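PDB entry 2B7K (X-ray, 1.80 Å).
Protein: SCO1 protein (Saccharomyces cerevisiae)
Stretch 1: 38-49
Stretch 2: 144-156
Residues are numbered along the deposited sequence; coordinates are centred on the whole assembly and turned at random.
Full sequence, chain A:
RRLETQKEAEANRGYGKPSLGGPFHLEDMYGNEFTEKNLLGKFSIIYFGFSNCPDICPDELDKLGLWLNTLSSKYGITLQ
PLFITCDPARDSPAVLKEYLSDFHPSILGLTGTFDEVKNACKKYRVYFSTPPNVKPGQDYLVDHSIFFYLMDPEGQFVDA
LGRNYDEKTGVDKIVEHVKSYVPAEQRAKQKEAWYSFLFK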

# COMPACT_ATOMS: atom_id res chain seq x y z
N ASN A 38 11.99 -4.79 2.96
CA ASN A 38 11.53 -3.71 3.83
C ASN A 38 10.13 -3.96 4.38
O ASN A 38 9.61 -3.16 5.16
N LEU A 39 9.52 -5.08 3.98
CA LEU A 39 8.19 -5.43 4.47
C LEU A 39 8.31 -6.25 5.75
O LEU A 39 7.35 -6.40 6.51
N LEU A 40 9.50 -6.78 5.98
CA LEU A 40 9.75 -7.62 7.15
C LEU A 40 9.68 -6.87 8.48
O LEU A 40 10.11 -5.72 8.59
N GLY A 41 9.12 -7.54 9.49
CA GLY A 41 9.02 -6.95 10.81
C GLY A 41 7.84 -6.03 11.08
O GLY A 41 7.79 -5.39 12.13
N LYS A 42 6.91 -5.93 10.15
CA LYS A 42 5.76 -5.06 10.37
C LYS A 42 4.60 -5.37 9.45
O LYS A 42 4.74 -6.10 8.48
N PHE A 43 3.43 -4.84 9.79
CA PHE A 43 2.25 -5.04 8.96
C PHE A 43 2.24 -3.89 7.97
O PHE A 43 2.28 -2.73 8.37
N SER A 44 2.22 -4.21 6.69
CA SER A 44 2.23 -3.20 5.66
C SER A 44 0.93 -3.25 4.88
O SER A 44 0.31 -4.30 4.77
N ILE A 45 0.51 -2.10 4.37
CA ILE A 45 -0.70 -2.05 3.57
C ILE A 45 -0.29 -1.33 2.29
O ILE A 45 0.18 -0.19 2.31
N ILE A 46 -0.45 -2.02 1.17
CA ILE A 46 -0.04 -1.51 -0.13
C ILE A 46 -1.20 -1.15 -1.05
O ILE A 46 -2.18 -1.89 -1.16
N TYR A 47 -1.06 -0.02 -1.72
CA TYR A 47 -2.08 0.42 -2.66
C TYR A 47 -1.39 0.81 -3.95
O TYR A 47 -0.44 1.59 -3.94
N PHE A 48 -1.87 0.26 -5.06
CA PHE A 48 -1.33 0.55 -6.39
C PHE A 48 -2.25 1.58 -7.06
O PHE A 48 -3.46 1.42 -7.06
N GLY A 49 -1.66 2.64 -7.61
CA GLY A 49 -2.44 3.65 -8.30
C GLY A 49 -1.50 4.59 -9.02
O GLY A 49 -0.35 4.23 -9.28
N HIS A 144 -8.65 -0.99 -12.05
CA HIS A 144 -7.98 -2.03 -11.28
C HIS A 144 -7.15 -1.53 -10.09
O HIS A 144 -6.49 -2.32 -9.42
N SER A 145 -7.18 -0.22 -9.84
CA SER A 145 -6.46 0.35 -8.70
C SER A 145 -7.51 0.40 -7.60
O SER A 145 -7.83 1.47 -7.08
N ILE A 146 -8.04 -0.77 -7.25
CA ILE A 146 -9.10 -0.84 -6.27
C ILE A 146 -8.87 -1.66 -4.99
O ILE A 146 -9.73 -1.65 -4.12
N PHE A 147 -7.76 -2.37 -4.88
CA PHE A 147 -7.52 -3.15 -3.65
C PHE A 147 -6.37 -2.62 -2.81
O PHE A 147 -5.45 -2.00 -3.33
N PHE A 148 -6.46 -2.88 -1.50
CA PHE A 148 -5.38 -2.56 -0.58
C PHE A 148 -4.86 -3.96 -0.24
O PHE A 148 -5.66 -4.87 0.01
N TYR A 149 -3.55 -4.14 -0.27
CA TYR A 149 -2.96 -5.44 0.04
C TYR A 149 -2.29 -5.40 1.40
O TYR A 149 -1.35 -4.63 1.61
N LEU A 150 -2.79 -6.22 2.32
CA LEU A 150 -2.24 -6.28 3.67
C LEU A 150 -1.18 -7.38 3.73
O LEU A 150 -1.48 -8.53 3.44
N MET A 151 0.04 -7.01 4.12
CA MET A 151 1.14 -7.97 4.19
C MET A 151 1.60 -8.09 5.64
O MET A 151 1.79 -7.07 6.31
N ASP A 152 1.80 -9.31 6.13
CA ASP A 152 2.22 -9.50 7.51
C ASP A 152 3.72 -9.30 7.74
O ASP A 152 4.48 -9.10 6.79
N PRO A 153 4.16 -9.33 9.01
CA PRO A 153 5.57 -9.14 9.36
C PRO A 153 6.56 -10.09 8.70
O PRO A 153 7.77 -9.87 8.76
N GLU A 154 6.06 -11.15 8.07
CA GLU A 154 6.93 -12.09 7.37
C GLU A 154 6.89 -11.81 5.87
O GLU A 154 7.42 -12.58 5.07
N GLY A 155 6.24 -10.71 5.51
CA GLY A 155 6.13 -10.33 4.11
C GLY A 155 5.14 -11.14 3.30
O GLY A 155 5.17 -11.12 2.07
N GLN A 156 4.24 -11.84 3.99
CA GLN A 156 3.25 -12.66 3.32
C GLN A 156 1.90 -11.96 3.17
O GLN A 156 1.48 -11.21 4.05

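The two stretches meet as neighbouring antiparallel strands whose paired backbones fix a register of mostly apolar side chains, with a beta turn from each stretch meeting at one end and a tyrosine hydroxyl and a water serving the other.

The frame is set by two hydrogen-bonded pairs. Ser44 and Met151 exchange bonds in both directions, Ser44 N to Met151 O at 2.9 Å and Met151 N to Ser44 O at 2.8 Å; Ile46 and Tyr149 repeat the pattern, Ile46 N to Tyr149 O and Tyr149 N to Ile46 O both at 2.8 Å. Between them sits the non-hydrogen-bonded pair Ile45 and Leu150, and this alternation sorts the side chains onto two faces.

One face carries Ser44, Ile46, Tyr149 and Met151. All four have chi1 in the m well, and Met151 stays m through chi2 and chi3. The side chains of directly paired residues touch lightly, Ile46 CB lying 4.3 Å from Tyr149 CB; the closer packing is diagonal, with Ile46 CD1 reaching 3.9 Å from Met151 CG. Phe48, also m, extends this cluster: its CD2 comes within 3.8 Å of Tyr149 CE1, and the ring turns its edge toward the Tyr149 face in an offset arrangement, planes at 89°. Ser44 OG finds its hydrogen-bonding partner elsewhere in the structure.

The other face holds Ile45, Tyr47, Phe148 and Leu150. Ile45 is t at both chi angles, which carries CD1 to 3.9 Å from Phe148 CB, while Leu150 (t, p) brings its CD1 to 4.4 Å from Ile45 CB and 4.3 Å from Phe43 CD1. Phe148 is m and Tyr47 is t. Tyr47 CB approaches Phe148 CD2 at 3.8 Å, and the two rings lie obliquely, centroids 5.1 Å apart.

The t rotamer of Tyr47 also runs its ring alongside the incoming loop of stretch 2, so that Tyr47 OH donates to Ser145 O at 2.6 Å: a side chain takes over where the regular backbone ladder has given out. Ser145 (m) points toward stretch 1 and sets its CB 3.2 Å from Phe48 O. Water 1 fills the neighbouring gap, accepting from Phe48 N and donating to Phe147 O, each at 2.8 Å, and so joins two backbones that do not bond directly there.

At the far end the rule changes from alternation to a proline laid over a ring face. Phe43, with chi1 at an off-well -94°, receives Pro153 over one ring face; Pro153 CD lies 3.6 Å from the ring centroid, a CH-pi contact only 12° off the normal. Gly41 N bonds to Pro153 O at 2.8 Å, and Leu40, m then t, points away overall, yet its end comes nearer and CD2 lies 3.7 Å from Glu154 C. Asp152, in the p rotamer, turns its carboxylate back onto its own stretch, where Asp152 OD1 accepts from Glu154 N at 2.8 Å and from Gln156 N, just past the turn, at 2.9 Å. Lys42 points away.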

# COMPACT_ATOMS: atom_id res chain seq x y z
CB ASN A 38 11.56 -2.37 3.08
CG ASN A 38 12.97 -1.86 2.84
OD1 ASN A 38 13.59 -2.16 1.82
ND2 ASN A 38 13.49 -1.08 3.79
CB LEU A 39 7.44 -6.27 3.44
CG LEU A 39 7.15 -5.64 2.07
CD1 LEU A 39 6.36 -6.63 1.23
CD2 LEU A 39 6.37 -4.34 2.26
CB LEU A 40 11.12 -8.29 7.02
CG LEU A 40 11.26 -9.18 5.78
CD1 LEU A 40 12.69 -9.72 5.69
CD2 LEU A 40 10.26 -10.32 5.85
CB LYS A 42 6.18 -3.60 10.21
CG LYS A 42 7.18 -3.36 9.10
CD LYS A 42 7.88 -2.02 9.29
CE LYS A 42 9.06 -1.88 8.34
NZ LYS A 42 9.82 -0.63 8.60
CB PHE A 43 0.98 -5.02 9.81
CG PHE A 43 0.53 -6.39 10.24
CD1 PHE A 43 -0.10 -7.24 9.34
CD2 PHE A 43 0.78 -6.84 11.53
CE1 PHE A 43 -0.48 -8.52 9.72
CE2 PHE A 43 0.40 -8.13 11.92
CZ PHE A 43 -0.23 -8.97 11.01
CB SER A 44 3.41 -3.44 4.70
OG SER A 44 4.64 -3.46 5.41
CB ILE A 45 -1.86 -1.34 4.32
CG1 ILE A 45 -3.13 -1.43 3.48
CG2 ILE A 45 -1.48 0.11 4.66
CD1 ILE A 45 -4.42 -1.21 4.27
CB ILE A 46 0.84 -2.55 -0.85
CG1 ILE A 46 2.02 -2.91 0.05
CG2 ILE A 46 1.30 -2.01 -2.19
CD1 ILE A 46 2.83 -4.09 -0.46
CB TYR A 47 -2.86 1.63 -2.12
CG TYR A 47 -3.89 2.16 -3.10
CD1 TYR A 47 -5.01 1.40 -3.44
CD2 TYR A 47 -3.71 3.39 -3.73
CE1 TYR A 47 -5.93 1.86 -4.39
CE2 TYR A 47 -4.62 3.86 -4.68
CZ TYR A 47 -5.72 3.09 -5.01
OH TYR A 47 -6.61 3.54 -5.97
CB PHE A 48 -1.29 -0.72 -7.25
CG PHE A 48 -0.18 -1.67 -6.90
CD1 PHE A 48 1.01 -1.65 -7.61
CD2 PHE A 48 -0.34 -2.58 -5.87
CE1 PHE A 48 2.05 -2.54 -7.30
CE2 PHE A 48 0.69 -3.48 -5.54
CZ PHE A 48 1.89 -3.45 -6.26
CB HIS A 144 -7.13 -2.90 -12.20
CG HIS A 144 -7.93 -3.76 -13.13
ND1 HIS A 144 -8.60 -3.25 -14.22
CD2 HIS A 144 -8.22 -5.08 -13.10
CE1 HIS A 144 -9.27 -4.22 -14.82
NE2 HIS A 144 -9.05 -5.35 -14.16
CB SER A 145 -5.98 1.77 -9.02
OG SER A 145 -5.08 1.78 -10.12
CB ILE A 146 -10.40 -1.36 -6.93
CG1 ILE A 146 -10.13 -2.71 -7.60
CG2 ILE A 146 -10.89 -0.35 -7.96
CD1 ILE A 146 -11.33 -3.32 -8.28
CB PHE A 147 -7.16 -4.61 -3.95
CG PHE A 147 -8.27 -5.41 -4.57
CD1 PHE A 147 -8.28 -5.64 -5.94
CD2 PHE A 147 -9.28 -5.95 -3.78
CE1 PHE A 147 -9.29 -6.41 -6.52
CE2 PHE A 147 -10.29 -6.71 -4.35
CZ PHE A 147 -10.30 -6.94 -5.72
CB PHE A 148 -5.89 -1.88 0.70
CG PHE A 148 -6.31 -0.45 0.50
CD1 PHE A 148 -7.66 -0.13 0.37
CD2 PHE A 148 -5.37 0.57 0.47
CE1 PHE A 148 -8.06 1.20 0.20
CE2 PHE A 148 -5.76 1.90 0.30
CZ PHE A 148 -7.11 2.21 0.17
CB TYR A 149 -1.93 -5.83 -1.04
CG TYR A 149 -2.50 -5.80 -2.45
CD1 TYR A 149 -2.69 -4.59 -3.11
CD2 TYR A 149 -2.89 -6.97 -3.09
CE1 TYR A 149 -3.27 -4.54 -4.38
CE2 TYR A 149 -3.47 -6.94 -4.36
CZ TYR A 149 -3.66 -5.72 -5.00
OH TYR A 149 -4.25 -5.69 -6.24
CB LEU A 150 -3.35 -6.57 4.68
CG LEU A 150 -2.95 -6.48 6.16
CD1 LEU A 150 -2.51 -5.06 6.48
CD2 LEU A 150 -4.13 -6.88 7.02
CB MET A 151 2.31 -7.51 3.32
CG MET A 151 1.91 -7.01 1.93
SD MET A 151 1.09 -8.24 0.89
CE MET A 151 2.50 -9.19 0.31
CB ASP A 152 1.77 -10.88 8.04
CG ASP A 152 2.51 -12.05 7.39
OD1 ASP A 152 3.63 -11.86 6.87
OD2 ASP A 152 1.96 -13.17 7.42
CB PRO A 153 5.57 -9.28 10.88
CG PRO A 153 4.24 -8.69 11.25
CD PRO A 153 3.33 -9.33 10.22
CB GLU A 154 6.51 -13.53 7.67
CG GLU A 154 6.70 -13.92 9.13
CD GLU A 154 6.22 -15.32 9.45
OE1 GLU A 154 6.32 -15.72 10.63
OE2 GLU A 154 5.76 -16.03 8.53
CB GLN A 156 3.04 -13.96 4.10
CG GLN A 156 4.32 -14.76 4.29
CD GLN A 156 5.02 -15.03 2.97
OE1 GLN A 156 4.47 -15.70 2.09
NE2 GLN A 156 6.24 -14.52 2.83
O HOH W 1 -4.30 -1.00 -5.66